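Local coordinates for hydratase ChsH1 (Mycobacterium tuberculosis, PDB 4W78), which catalyses, in complex with ChsH2, the hydration of the steroid enoyl-CoA 3-oxo-4,17-pregnadiene-20-carboxyl-CoA during cholesterol side-chain degradation, at residues Ala62-Ile67 with His110-Pro115; Asn43-Asp48 with Ala55-Ile60; Pro115-Ser120 with Trp148-Glu153; Asn104-Tyr109 with Glu157-Ile162. All coordinates share one frame; numbering follows the deposited sequence.

Contact 1 (Ala62-Ile67 with His110-Pro115); sequences APPAMI and HRYLLP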
loop_
_atom_site.group_PDB
_atom_site.type_symbol
_atom_site.label_atom_id
_atom_site.label_comp_id
_atom_site.label_asym_id
_atom_site.label_seq_id
_atom_site.Cartn_x
_atom_site.Cartn_y
_atom_site.Cartn_z
ATOM N N ALA A 62 -1.323 -11.153 14.813
ATOM C CA ALA A 62 -1.601 -10.847 13.419
ATOM C C ALA A 62 -2.862 -11.573 12.943
ATOM O O ALA A 62 -3.119 -12.699 13.342
ATOM C CB ALA A 62 -0.402 -11.265 12.550
ATOM N N PRO A 63 -3.630 -10.947 12.048
ATOM C CA PRO A 63 -4.728 -11.695 11.419
ATOM C C PRO A 63 -4.184 -12.926 10.694
ATOM O O PRO A 63 -3.206 -12.817 9.964
ATOM C CB PRO A 63 -5.300 -10.700 10.398
ATOM C CG PRO A 63 -4.842 -9.346 10.859
ATOM C CD PRO A 63 -3.535 -9.554 11.573
ATOM N N PRO A 64 -4.804 -14.102 10.896
ATOM C CA PRO A 64 -4.294 -15.311 10.237
ATOM C C PRO A 64 -4.209 -15.141 8.724
ATOM O O PRO A 64 -3.229 -15.579 8.105
ATOM C CB PRO A 64 -5.333 -16.366 10.605
ATOM C CG PRO A 64 -5.817 -15.911 11.962
ATOM C CD PRO A 64 -5.852 -14.407 11.891
ATOM N N ALA A 65 -5.207 -14.471 8.151
ATOM C CA ALA A 65 -5.284 -14.275 6.703
ATOM C C ALA A 65 -4.189 -13.365 6.142
ATOM O O ALA A 65 -4.096 -13.203 4.933
ATOM C CB ALA A 65 -6.660 -13.735 6.309
ATOM N N MET A 66 -3.381 -12.759 7.015
ATOM C CA MET A 66 -2.189 -12.031 6.555
ATOM C C MET A 66 -0.969 -12.904 6.261
ATOM O O MET A 66 0.062 -12.374 5.831
ATOM C CB MET A 66 -1.776 -10.943 7.563
ATOM C CG MET A 66 -2.661 -9.711 7.533
ATOM S SD MET A 66 -1.925 -8.342 8.458
ATOM C CE MET A 66 -0.692 -7.754 7.295
ATOM N N ILE A 67 -1.054 -14.223 6.446
ATOM C CA ILE A 67 0.154 -15.056 6.333
ATOM C C ILE A 67 0.888 -14.871 5.003
ATOM O O ILE A 67 2.101 -14.696 4.991
ATOM C CB ILE A 67 -0.092 -16.554 6.644
ATOM C CG1 ILE A 67 1.241 -17.316 6.712
ATOM C CG2 ILE A 67 -1.019 -17.205 5.610
ATOM C CD1 ILE A 67 2.090 -16.925 7.905
ATOM N N HIS A 110 -1.758 -22.898 11.800
ATOM C CA HIS A 110 -1.494 -23.760 12.951
ATOM C C HIS A 110 -1.602 -23.009 14.275
ATOM O O HIS A 110 -2.030 -23.576 15.285
ATOM C CB HIS A 110 -0.139 -24.445 12.821
ATOM C CG HIS A 110 -0.002 -25.265 11.577
ATOM N ND1 HIS A 110 -0.916 -26.233 11.221
ATOM C CD2 HIS A 110 0.940 -25.260 10.604
ATOM C CE1 HIS A 110 -0.545 -26.786 10.079
ATOM N NE2 HIS A 110 0.580 -26.215 9.685
ATOM N N ARG A 111 -1.199 -21.742 14.260
ATOM C CA ARG A 111 -1.357 -20.842 15.397
ATOM C C ARG A 111 -1.344 -19.408 14.898
ATOM O O ARG A 111 -1.049 -19.150 13.723
ATOM C CB ARG A 111 -0.236 -21.038 16.430
ATOM C CG ARG A 111 1.172 -20.680 15.942
ATOM C CD ARG A 111 2.095 -20.533 17.142
ATOM N NE ARG A 111 3.496 -20.348 16.778
ATOM C CZ ARG A 111 4.083 -19.166 16.614
ATOM N NH1 ARG A 111 3.392 -18.040 16.747
ATOM N NH2 ARG A 111 5.372 -19.116 16.297
ATOM N N TYR A 112 -1.661 -18.478 15.795
ATOM C CA TYR A 112 -1.596 -17.055 15.509
ATOM C C TYR A 112 -0.161 -16.563 15.697
ATOM O O TYR A 112 0.566 -17.044 16.580
ATOM C CB TYR A 112 -2.549 -16.283 16.445
ATOM C CG TYR A 112 -4.006 -16.338 16.023
ATOM C CD1 TYR A 112 -4.689 -17.553 15.944
ATOM C CD2 TYR A 112 -4.698 -15.180 15.716
ATOM C CE1 TYR A 112 -6.022 -17.603 15.546
ATOM C CE2 TYR A 112 -6.029 -15.212 15.338
ATOM C CZ TYR A 112 -6.684 -16.424 15.244
ATOM O OH TYR A 112 -8.002 -16.447 14.849
ATOM N N LEU A 113 0.250 -15.617 14.859
ATOM C CA LEU A 113 1.593 -15.036 14.949
ATOM C C LEU A 113 1.625 -13.731 15.734
ATOM O O LEU A 113 0.648 -12.974 15.762
ATOM C CB LEU A 113 2.150 -14.789 13.549
ATOM C CG LEU A 113 2.116 -16.000 12.625
ATOM C CD1 LEU A 113 2.669 -15.588 11.270
ATOM C CD2 LEU A 113 2.902 -17.172 13.228
ATOM N N LEU A 114 2.767 -13.456 16.352
ATOM C CA LEU A 114 2.964 -12.238 17.127
ATOM C C LEU A 114 3.882 -11.256 16.401
ATOM O O LEU A 114 4.825 -11.672 15.731
ATOM C CB LEU A 114 3.600 -12.591 18.472
ATOM C CG LEU A 114 2.831 -13.578 19.347
ATOM C CD1 LEU A 114 3.745 -14.116 20.449
ATOM C CD2 LEU A 114 1.627 -12.873 19.959
ATOM N N PRO A 115 3.609 -9.945 16.520
ATOM C CA PRO A 115 4.581 -8.960 16.042
ATOM C C PRO A 115 5.998 -9.285 16.525
ATOM O O PRO A 115 6.186 -9.656 17.691
ATOM C CB PRO A 115 4.075 -7.652 16.650
ATOM C CG PRO A 115 2.578 -7.846 16.697
ATOM C CD PRO A 115 2.381 -9.309 17.039
HETATM O O HOH W 1 -1.581 -15.014 12.831
#
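Pro-64 lays its ring over one face of the Tyr-112 phenol, making a CH-pi contact between two loops of the hot-dog fold: 62-67 leads into helix 67-70, while the loop 110-115 joins strand 99-109 to strand 119-134. Pro-64 CG stands 3.7 Å from the centroid of the Tyr-112 ring, shifted toward the rim, and comes within 3.4 Å of Tyr-112 CZ. A proline suits this place because its stiff, compact ring offers slightly polarised C-H groups to the pi cloud.

Beside the stack, Ala-62 N gives a nearly straight hydrogen bond (170°) to Leu-113 O, 2.8 Å away. The same two residues are joined again through a water, which donates to Ala-62 O at 2.8 Å and accepts from Leu-113 N at 2.8 Å. The backbone polar groups are therefore matched in this buried place, and the small methyl of alanine lets the chains come close. Farther along, the CD1 methyls of Ile-67 and Leu-113 meet at 3.7 Å, the two side chains crossing at about a right angle. In Ile-67, chi1 (-172°) sets CG1 anti to the backbone N, and chi2 (68°) then brings CD1 to the leucine methyl.

In the second shell, Ala-62 rests on Ile-32 of helix 29-39 and Leu-113 on Val-155 of strand 153-165. Tyr-112 OH hydrogen-bonds to Ile-73 N of the ChsH2 chain, tying the stacked ring to the subunit interface. Arg-111, salt-bridged to Glu-117 and Glu-153, holds the tyrosine's own carbonyl: its NH1 donates to Tyr-112 O at 3.0 Å.

Contact 2 (Asn43-Asp48 with Ala55-Ile60); sequences NPIYVD and AGHPGI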
loop_
_atom_site.group_PDB
_atom_site.type_symbol
_atom_site.label_atom_id
_atom_site.label_comp_id
_atom_site.label_asym_id
_atom_site.label_seq_id
_atom_site.Cartn_x
_atom_site.Cartn_y
_atom_site.Cartn_z
ATOM N N ASN A 43 -11.793 -6.227 14.454
ATOM C CA ASN A 43 -11.450 -7.175 15.520
ATOM C C ASN A 43 -10.369 -6.586 16.422
ATOM O O ASN A 43 -9.265 -6.287 15.961
ATOM C CB ASN A 43 -10.966 -8.483 14.893
ATOM C CG ASN A 43 -10.881 -9.630 15.887
ATOM O OD1 ASN A 43 -10.782 -9.423 17.101
ATOM N ND2 ASN A 43 -10.908 -10.853 15.370
ATOM N N PRO A 44 -10.680 -6.400 17.712
ATOM C CA PRO A 44 -9.747 -5.657 18.561
ATOM C C PRO A 44 -8.459 -6.408 18.881
ATOM O O PRO A 44 -7.497 -5.773 19.311
ATOM C CB PRO A 44 -10.560 -5.423 19.845
ATOM C CG PRO A 44 -11.528 -6.546 19.875
ATOM C CD PRO A 44 -11.924 -6.735 18.428
ATOM N N ILE A 45 -8.427 -7.723 18.676
ATOM C CA ILE A 45 -7.232 -8.478 19.021
ATOM C C ILE A 45 -6.041 -8.142 18.121
ATOM O O ILE A 45 -4.908 -8.469 18.460
ATOM C CB ILE A 45 -7.468 -10.000 19.014
ATOM C CG1 ILE A 45 -7.597 -10.531 17.580
ATOM C CG2 ILE A 45 -8.696 -10.361 19.872
ATOM C CD1 ILE A 45 -7.811 -12.049 17.520
ATOM N N TYR A 46 -6.294 -7.480 16.989
ATOM C CA TYR A 46 -5.208 -7.133 16.066
ATOM C C TYR A 46 -4.579 -5.788 16.400
ATOM O O TYR A 46 -3.539 -5.425 15.826
ATOM C CB TYR A 46 -5.723 -7.102 14.624
ATOM C CG TYR A 46 -6.410 -8.375 14.159
ATOM C CD1 TYR A 46 -5.938 -9.630 14.531
ATOM C CD2 TYR A 46 -7.538 -8.313 13.350
ATOM C CE1 TYR A 46 -6.583 -10.796 14.114
ATOM C CE2 TYR A 46 -8.173 -9.465 12.912
ATOM C CZ TYR A 46 -7.695 -10.701 13.298
ATOM O OH TYR A 46 -8.340 -11.848 12.870
ATOM N N VAL A 47 -5.197 -5.048 17.321
ATOM C CA VAL A 47 -4.780 -3.674 17.599
ATOM C C VAL A 47 -4.736 -3.299 19.080
ATOM O O VAL A 47 -4.298 -2.200 19.413
ATOM C CB VAL A 47 -5.695 -2.652 16.876
ATOM C CG1 VAL A 47 -5.565 -2.793 15.352
ATOM C CG2 VAL A 47 -7.143 -2.844 17.295
ATOM N N ASP A 48 -5.196 -4.186 19.960
ATOM C CA ASP A 48 -5.339 -3.871 21.393
ATOM C C ASP A 48 -4.837 -5.056 22.213
ATOM O O ASP A 48 -5.443 -6.129 22.187
ATOM C CB ASP A 48 -6.817 -3.533 21.704
ATOM C CG ASP A 48 -7.132 -3.398 23.211
ATOM O OD1 ASP A 48 -6.237 -3.458 24.079
ATOM O OD2 ASP A 48 -8.322 -3.214 23.526
ATOM N N ALA A 55 -8.776 -12.701 24.909
ATOM C CA ALA A 55 -9.066 -13.793 23.983
ATOM C C ALA A 55 -8.022 -14.905 24.063
ATOM O O ALA A 55 -7.985 -15.795 23.207
ATOM C CB ALA A 55 -9.162 -13.263 22.553
ATOM N N GLY A 56 -7.152 -14.839 25.067
ATOM C CA GLY A 56 -6.178 -15.894 25.304
ATOM C C GLY A 56 -4.841 -15.800 24.582
ATOM O O GLY A 56 -4.025 -16.724 24.670
ATOM N N HIS A 57 -4.603 -14.695 23.875
ATOM C CA HIS A 57 -3.341 -14.512 23.167
ATOM C C HIS A 57 -2.327 -13.800 24.068
ATOM O O HIS A 57 -2.720 -13.071 24.975
ATOM C CB HIS A 57 -3.574 -13.716 21.886
ATOM C CG HIS A 57 -4.568 -14.348 20.962
ATOM N ND1 HIS A 57 -4.268 -15.454 20.196
ATOM C CD2 HIS A 57 -5.855 -14.032 20.682
ATOM C CE1 HIS A 57 -5.325 -15.783 19.470
ATOM N NE2 HIS A 57 -6.300 -14.935 19.745
ATOM N N PRO A 58 -1.018 -14.006 23.816
ATOM C CA PRO A 58 0.011 -13.423 24.691
ATOM C C PRO A 58 0.093 -11.906 24.561
ATOM O O PRO A 58 0.717 -11.247 25.396
ATOM C CB PRO A 58 1.311 -14.060 24.178
ATOM C CG PRO A 58 0.880 -15.259 23.406
ATOM C CD PRO A 58 -0.428 -14.888 22.797
ATOM N N GLY A 59 -0.543 -11.373 23.526
ATOM C CA GLY A 59 -0.546 -9.949 23.230
ATOM C C GLY A 59 -1.199 -9.814 21.875
ATOM O O GLY A 59 -1.789 -10.785 21.394
ATOM N N ILE A 60 -1.108 -8.634 21.261
ATOM C CA ILE A 60 -1.671 -8.425 19.928
ATOM C C ILE A 60 -1.198 -9.533 18.997
ATOM O O ILE A 60 -0.034 -9.924 19.037
ATOM C CB ILE A 60 -1.250 -7.054 19.344
ATOM C CG1 ILE A 60 -2.067 -5.933 19.998
ATOM C CG2 ILE A 60 -1.439 -7.020 17.826
ATOM C CD1 ILE A 60 -1.510 -4.536 19.738
#
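Tyr-46 and Ile-60 mark the closest approach of the two backbones, their CA atoms 5.4 Å apart, where a short 3-10 turn (44-46) passes an irregular loop. Ile-60 carries most of the contact. Its CG2 reaches Tyr-46 O at 3.3 Å, its CG1 lies 3.6 Å from Asp-48 N, and its CD1 touches Val-47 C at 3.5 Å, the chain extended beyond CG1 (chi2 166°). A branched side chain suits the place, since its two arms lie against successive peptide groups. Ile-60 CA points a C-H toward Ile-45 O, 3.6 Å away.

Ile-45 makes the second patch. Its CG2 packs on Ala-55 CB at 4.0 Å, while CD1 comes within 3.9 Å of His-57 NE2, the two side chains crossing obliquely; the His-57 ring also meets that of Tyr-112 and packs on Leu-72 of the ChsH2 chain.

The segments flank helix 49-54. Asp-48 is its N-cap, where OD1 accepts weak bonds from the backbone N of Ala-50 and of Ala-51, and Gly-56, at positive phi (88°), is the C-prime residue of a Schellman motif that ends it.

No hydrogen bond joins the segments themselves. Tyr-46 O accepts from Gln-29 NE2, and Ile-60 N donates to Asp-49 OD1. The contact thus rests on shape, aliphatic carbon lying against a backbone whose polar groups bond within the 44-48 turn or to residues outside the two segments.

Contact 3 (Pro115-Ser120 with Trp148-Glu153); sequences PGEQVS and WQVGDE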
loop_
_atom_site.group_PDB
_atom_site.type_symbol
_atom_site.label_atom_id
_atom_site.label_comp_id
_atom_site.label_asym_id
_atom_site.label_seq_id
_atom_site.Cartn_x
_atom_site.Cartn_y
_atom_site.Cartn_z
ATOM N N PRO A 115 3.609 -9.945 16.520
ATOM C CA PRO A 115 4.581 -8.960 16.042
ATOM C C PRO A 115 5.998 -9.285 16.525
ATOM O O PRO A 115 6.186 -9.656 17.691
ATOM C CB PRO A 115 4.075 -7.652 16.650
ATOM C CG PRO A 115 2.578 -7.846 16.697
ATOM C CD PRO A 115 2.381 -9.309 17.039
ATOM N N GLY A 116 6.963 -9.186 15.615
ATOM C CA GLY A 116 8.350 -9.500 15.910
ATOM C C GLY A 116 8.773 -10.855 15.374
ATOM O O GLY A 116 9.959 -11.090 15.132
ATOM N N GLU A 117 7.810 -11.750 15.162
ATOM C CA GLU A 117 8.133 -13.057 14.605
ATOM C C GLU A 117 8.459 -12.952 13.127
ATOM O O GLU A 117 7.793 -12.222 12.397
ATOM C CB GLU A 117 7.006 -14.054 14.841
ATOM C CG GLU A 117 6.778 -14.322 16.318
ATOM C CD GLU A 117 5.968 -15.572 16.565
ATOM O OE1 GLU A 117 4.752 -15.568 16.275
ATOM O OE2 GLU A 117 6.561 -16.559 17.050
ATOM N N GLN A 118 9.500 -13.664 12.715
ATOM C CA GLN A 118 10.001 -13.656 11.342
ATOM C C GLN A 118 9.569 -14.927 10.608
ATOM O O GLN A 118 9.981 -16.028 10.966
ATOM C CB GLN A 118 11.532 -13.579 11.360
ATOM C CG GLN A 118 12.205 -13.820 10.016
ATOM C CD GLN A 118 12.010 -12.657 9.056
ATOM O OE1 GLN A 118 12.448 -11.533 9.327
ATOM N NE2 GLN A 118 11.359 -12.921 7.926
ATOM N N VAL A 119 8.749 -14.769 9.575
ATOM C CA VAL A 119 8.236 -15.910 8.811
ATOM C C VAL A 119 9.101 -16.212 7.592
ATOM O O VAL A 119 9.720 -15.308 7.017
ATOM C CB VAL A 119 6.775 -15.629 8.364
ATOM C CG1 VAL A 119 6.234 -16.724 7.484
ATOM C CG2 VAL A 119 5.876 -15.443 9.591
ATOM N N SER A 120 9.207 -17.495 7.241
ATOM C CA SER A 120 9.819 -17.890 5.971
ATOM C C SER A 120 8.824 -18.715 5.160
ATOM O O SER A 120 7.878 -19.256 5.711
ATOM C CB SER A 120 11.081 -18.710 6.206
ATOM O OG SER A 120 10.744 -19.960 6.781
ATOM N N TRP A 148 4.715 -22.145 5.617
ATOM C CA TRP A 148 5.378 -21.050 6.314
ATOM C C TRP A 148 5.888 -21.523 7.657
ATOM O O TRP A 148 5.208 -22.276 8.372
ATOM C CB TRP A 148 4.435 -19.867 6.551
ATOM C CG TRP A 148 4.044 -19.106 5.308
ATOM C CD1 TRP A 148 4.714 -18.055 4.749
ATOM C CD2 TRP A 148 2.890 -19.331 4.493
ATOM N NE1 TRP A 148 4.033 -17.598 3.634
ATOM C CE2 TRP A 148 2.909 -18.367 3.465
ATOM C CE3 TRP A 148 1.820 -20.240 4.550
ATOM C CZ2 TRP A 148 1.916 -18.297 2.486
ATOM C CZ3 TRP A 148 0.820 -20.158 3.581
ATOM C CH2 TRP A 148 0.882 -19.200 2.557
ATOM N N GLN A 149 7.074 -21.041 8.006
ATOM C CA GLN A 149 7.714 -21.386 9.261
ATOM C C GLN A 149 8.148 -20.147 10.023
ATOM O O GLN A 149 8.396 -19.092 9.435
ATOM C CB GLN A 149 8.945 -22.248 8.998
ATOM C CG GLN A 149 8.622 -23.575 8.358
ATOM C CD GLN A 149 9.848 -24.436 8.229
ATOM O OE1 GLN A 149 10.757 -24.123 7.462
ATOM N NE2 GLN A 149 9.897 -25.511 9.000
ATOM N N VAL A 150 8.244 -20.292 11.338
ATOM C CA VAL A 150 8.977 -19.343 12.161
ATOM C C VAL A 150 10.091 -20.180 12.757
ATOM O O VAL A 150 9.835 -21.091 13.541
ATOM C CB VAL A 150 8.092 -18.731 13.253
ATOM C CG1 VAL A 150 8.939 -17.910 14.227
ATOM C CG2 VAL A 150 6.993 -17.856 12.623
ATOM N N GLY A 151 11.326 -19.916 12.339
ATOM C CA GLY A 151 12.421 -20.821 12.648
ATOM C C GLY A 151 12.148 -22.168 12.001
ATOM O O GLY A 151 11.881 -22.246 10.799
ATOM N N ASP A 152 12.196 -23.230 12.801
ATOM C CA ASP A 152 11.918 -24.575 12.300
ATOM C C ASP A 152 10.480 -25.024 12.576
ATOM O O ASP A 152 10.144 -26.190 12.376
ATOM C CB ASP A 152 12.883 -25.584 12.929
ATOM C CG ASP A 152 14.301 -25.440 12.412
ATOM O OD1 ASP A 152 14.471 -25.121 11.215
ATOM O OD2 ASP A 152 15.244 -25.655 13.206
ATOM N N GLU A 153 9.639 -24.101 13.034
ATOM C CA GLU A 153 8.273 -24.434 13.422
ATOM C C GLU A 153 7.301 -24.104 12.300
ATOM O O GLU A 153 7.210 -22.952 11.879
ATOM C CB GLU A 153 7.875 -23.647 14.677
ATOM C CG GLU A 153 6.410 -23.817 15.097
ATOM C CD GLU A 153 5.946 -22.754 16.081
ATOM O OE1 GLU A 153 6.726 -21.820 16.373
ATOM O OE2 GLU A 153 4.799 -22.854 16.566
HETATM O O HOH W 2 11.797 -17.855 10.137
HETATM O O HOH W 3 12.125 -20.179 9.089
HETATM O O HOH W 4 9.164 -22.342 5.075
#
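Trp-148 meets Val-119 and Ser-120 where strands 119-134 and 139-150, a hairpin of the hot-dog sheet, come to their open end. From the backbone outward, Trp-148 CB touches Ser-120 O at 3.6 Å and lies almost as near Val-119 CG1; CG stays by the same two atoms; CD1 presses on Val-119 CG1 at 3.4 Å. That valine branch, anti to its backbone N (chi1 176°), is the one that reaches the indole. NE1 leaves the hairpin to hydrogen-bond Thr-71 OG1, Ile-67 lies against CD2 at the ring fusion, and Met-158 against CZ3 of the benzene part. A large aromatic with one N-H is apt here, filling apolar ground while its single polar atom finds a partner.

Ser-120 and Gln-149 form an antiparallel hydrogen-bonded pair: Ser-120 N donates to Gln-149 O at 2.8 Å, and Gln-149 N returns a bond to Ser-120 O at 3.0 Å. On the face of Val-119 and Val-150, their CG2 methyls meet at 4.0 Å, the two side chains crossing at about a right angle.

Past this point a type II' turn runs from Val-150 to Glu-153, and Gly-151 takes the positive phi (63°) that its second position requires. Water replaces the next direct link, accepting from Gly-151 N and donating to Gln-118 O at 2.7 Å. A second water joins Ser-120 OG with Gly-151 O. The ladder therefore ends by hydration, its separating peptide groups still bonded but through solvent.

Contact 4 (Asn104-Tyr109 with Glu157-Ile162); sequences NCEQTY and EMNWRI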
loop_
_atom_site.group_PDB
_atom_site.type_symbol
_atom_site.label_atom_id
_atom_site.label_comp_id
_atom_site.label_asym_id
_atom_site.label_seq_id
_atom_site.Cartn_x
_atom_site.Cartn_y
_atom_site.Cartn_z
ATOM N N ASN A 104 -8.392 -22.270 -6.820
ATOM C CA ASN A 104 -8.630 -22.632 -5.424
ATOM C C ASN A 104 -7.429 -22.266 -4.580
ATOM O O ASN A 104 -6.291 -22.404 -5.022
ATOM C CB ASN A 104 -8.828 -24.139 -5.254
ATOM C CG ASN A 104 -9.729 -24.737 -6.286
ATOM O OD1 ASN A 104 -9.314 -24.978 -7.419
ATOM N ND2 ASN A 104 -10.965 -25.018 -5.898
ATOM N N CYS A 105 -7.693 -21.861 -3.345
ATOM C CA CYS A 105 -6.662 -21.510 -2.374
ATOM C C CYS A 105 -7.170 -22.004 -1.021
ATOM O O CYS A 105 -8.184 -21.506 -0.540
ATOM C CB CYS A 105 -6.524 -19.977 -2.300
ATOM S SG CYS A 105 -5.478 -19.336 -0.933
ATOM N N GLU A 106 -6.490 -22.972 -0.408
ATOM C CA GLU A 106 -6.868 -23.414 0.930
ATOM C C GLU A 106 -5.735 -23.150 1.904
ATOM O O GLU A 106 -4.651 -23.692 1.744
ATOM C CB GLU A 106 -7.193 -24.900 0.950
ATOM C CG GLU A 106 -7.565 -25.402 2.332
ATOM C CD GLU A 106 -7.510 -26.913 2.441
ATOM O OE1 GLU A 106 -7.212 -27.575 1.419
ATOM O OE2 GLU A 106 -7.766 -27.433 3.549
ATOM N N GLN A 107 -5.984 -22.320 2.907
ATOM C CA GLN A 107 -4.961 -21.986 3.892
ATOM C C GLN A 107 -5.299 -22.599 5.248
ATOM O O GLN A 107 -6.456 -22.560 5.685
ATOM C CB GLN A 107 -4.829 -20.461 4.038
ATOM C CG GLN A 107 -4.354 -19.767 2.754
ATOM C CD GLN A 107 -3.912 -18.325 2.973
ATOM O OE1 GLN A 107 -4.297 -17.682 3.942
ATOM N NE2 GLN A 107 -3.081 -17.814 2.055
ATOM N N THR A 108 -4.289 -23.164 5.905
ATOM C CA THR A 108 -4.441 -23.710 7.254
ATOM C C THR A 108 -3.505 -22.942 8.187
ATOM O O THR A 108 -2.332 -22.707 7.861
ATOM C CB THR A 108 -4.092 -25.206 7.282
ATOM O OG1 THR A 108 -5.021 -25.928 6.458
ATOM C CG2 THR A 108 -4.120 -25.760 8.704
ATOM N N TYR A 109 -4.029 -22.503 9.326
ATOM C CA TYR A 109 -3.241 -21.713 10.275
ATOM C C TYR A 109 -3.010 -22.531 11.543
ATOM O O TYR A 109 -3.949 -22.842 12.278
ATOM C CB TYR A 109 -3.961 -20.397 10.600
ATOM C CG TYR A 109 -4.524 -19.722 9.369
ATOM C CD1 TYR A 109 -3.686 -19.103 8.440
ATOM C CD2 TYR A 109 -5.890 -19.723 9.119
ATOM C CE1 TYR A 109 -4.201 -18.508 7.295
ATOM C CE2 TYR A 109 -6.412 -19.136 7.985
ATOM C CZ TYR A 109 -5.558 -18.521 7.078
ATOM O OH TYR A 109 -6.093 -17.941 5.960
ATOM N N GLU A 157 0.083 -23.261 6.309
ATOM C CA GLU A 157 0.324 -23.913 5.038
ATOM C C GLU A 157 -0.787 -23.587 4.065
ATOM O O GLU A 157 -1.850 -23.097 4.459
ATOM C CB GLU A 157 0.550 -25.424 5.179
ATOM C CG GLU A 157 -0.566 -26.280 5.698
ATOM C CD GLU A 157 -0.201 -27.760 5.545
ATOM O OE1 GLU A 157 -0.929 -28.495 4.858
ATOM O OE2 GLU A 157 0.846 -28.174 6.082
ATOM N N MET A 158 -0.515 -23.798 2.789
ATOM C CA MET A 158 -1.483 -23.473 1.755
ATOM C C MET A 158 -1.410 -24.476 0.629
ATOM O O MET A 158 -0.327 -24.891 0.228
ATOM C CB MET A 158 -1.200 -22.075 1.220
ATOM C CG MET A 158 -2.013 -21.690 0.010
ATOM S SD MET A 158 -1.813 -19.951 -0.360
ATOM C CE MET A 158 -0.162 -19.885 -1.002
ATOM N N ASN A 159 -2.576 -24.884 0.138
ATOM C CA ASN A 159 -2.678 -25.607 -1.111
ATOM C C ASN A 159 -3.227 -24.604 -2.117
ATOM O O ASN A 159 -4.305 -24.026 -1.897
ATOM C CB ASN A 159 -3.608 -26.801 -0.948
ATOM C CG ASN A 159 -3.123 -27.786 0.107
ATOM O OD1 ASN A 159 -1.947 -28.156 0.143
ATOM N ND2 ASN A 159 -4.035 -28.218 0.976
ATOM N N TRP A 160 -2.458 -24.349 -3.176
ATOM C CA TRP A 160 -2.747 -23.311 -4.169
ATOM C C TRP A 160 -2.931 -24.005 -5.506
ATOM O O TRP A 160 -2.081 -24.791 -5.899
ATOM C CB TRP A 160 -1.524 -22.390 -4.268
ATOM C CG TRP A 160 -1.732 -21.160 -5.074
ATOM C CD1 TRP A 160 -1.315 -20.901 -6.351
ATOM C CD2 TRP A 160 -2.408 -20.008 -4.628
ATOM N NE1 TRP A 160 -1.718 -19.636 -6.727
ATOM C CE2 TRP A 160 -2.388 -19.066 -5.674
ATOM C CE3 TRP A 160 -3.030 -19.679 -3.431
ATOM C CZ2 TRP A 160 -2.976 -17.814 -5.547
ATOM C CZ3 TRP A 160 -3.576 -18.500 -3.295
ATOM C CH2 TRP A 160 -3.572 -17.545 -4.342
ATOM N N ARG A 161 -4.018 -23.726 -6.213
ATOM C CA ARG A 161 -4.251 -24.377 -7.496
ATOM C C ARG A 161 -4.507 -23.352 -8.583
ATOM O O ARG A 161 -5.323 -22.440 -8.418
ATOM C CB ARG A 161 -5.423 -25.344 -7.397
ATOM C CG ARG A 161 -5.711 -26.176 -8.631
ATOM C CD ARG A 161 -6.914 -27.073 -8.289
ATOM N NE ARG A 161 -7.355 -27.964 -9.355
ATOM C CZ ARG A 161 -8.588 -27.964 -9.863
ATOM N NH1 ARG A 161 -9.502 -27.109 -9.415
ATOM N NH2 ARG A 161 -8.908 -28.817 -10.822
ATOM N N ILE A 162 -3.796 -23.502 -9.695
ATOM C CA ILE A 162 -4.006 -22.637 -10.843
ATOM C C ILE A 162 -4.294 -23.464 -12.077
ATOM O O ILE A 162 -4.018 -24.670 -12.123
ATOM C CB ILE A 162 -2.782 -21.734 -11.128
ATOM C CG1 ILE A 162 -1.587 -22.575 -11.588
ATOM C CG2 ILE A 162 -2.432 -20.905 -9.907
ATOM C CD1 ILE A 162 -0.383 -21.751 -12.085
#
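Asn-159 O receives two donors from the facing strand. Glu-106 N bonds to Asn-159 O nearly straight at 2.8 Å, and Cys-105 CA brings a weaker C-H to Asn-159 O at 3.5 Å. Glu-157 O is held likewise by Thr-108 N and Gln-107 CA, as expected for strands running antiparallel at 176° in the hot-dog sheet.

On the face of Asn-104 and Glu-106, polar partners pair side by side. Arg-161 NH1 donates to Asn-104 OD1 at 2.9 Å, the oxygen lying in the guanidinium plane. Asn-159 ND2 reaches Glu-106 OE1 at 3.3 Å from above the carboxylate plane (64° out of it). Amide and charged groups suit this more solvent-exposed side, where they can pair with each other and meet water; Arg-161 also makes a cation-pi contact with Phe-141.

The other face is richer in sulfur. Cys-105 SG, anti to its backbone N (chi1 170°), reaches the edge of the Trp-160 six-membered ring, 4.4 Å from its centroid, and lies 3.8 Å from Met-158 SD. Gln-107 NE2 makes a weak bond to that same Met-158 sulfur at 3.5 Å.

Strand 99-109 also pairs with a strand of the ChsH2 chain, carrying the sheet across the interface. Tyr-109 OH donates to Gln-107 OE1 at 2.7 Å, which fixes the amide's rotation and turns its NH2 toward the soft sulfur acceptor.

Overall arrangement
Contact 2 comes first along the chain and closes before contact 1 opens; contact 3 is nested within the loop closed by contact 4, whose segments alternate with those of contact 1. Contacts 3 and 4 share one antiparallel sheet, in which strands 139-150 and 153-165 are neighbours, with centres 18 Å apart. Contact 1 lies between the sheet and the helical part, its centre 10 Å from that of contact 3 and 11 Å from that of contact 2. Contacts 2 and 4 lie 25 Å apart, centre to centre, without touching. Contacts 1, 2 and 4 all reach the ChsH2 chain, so these loops and the edge strand form part of the interface with ChsH2, which no residue of contact 3 touches.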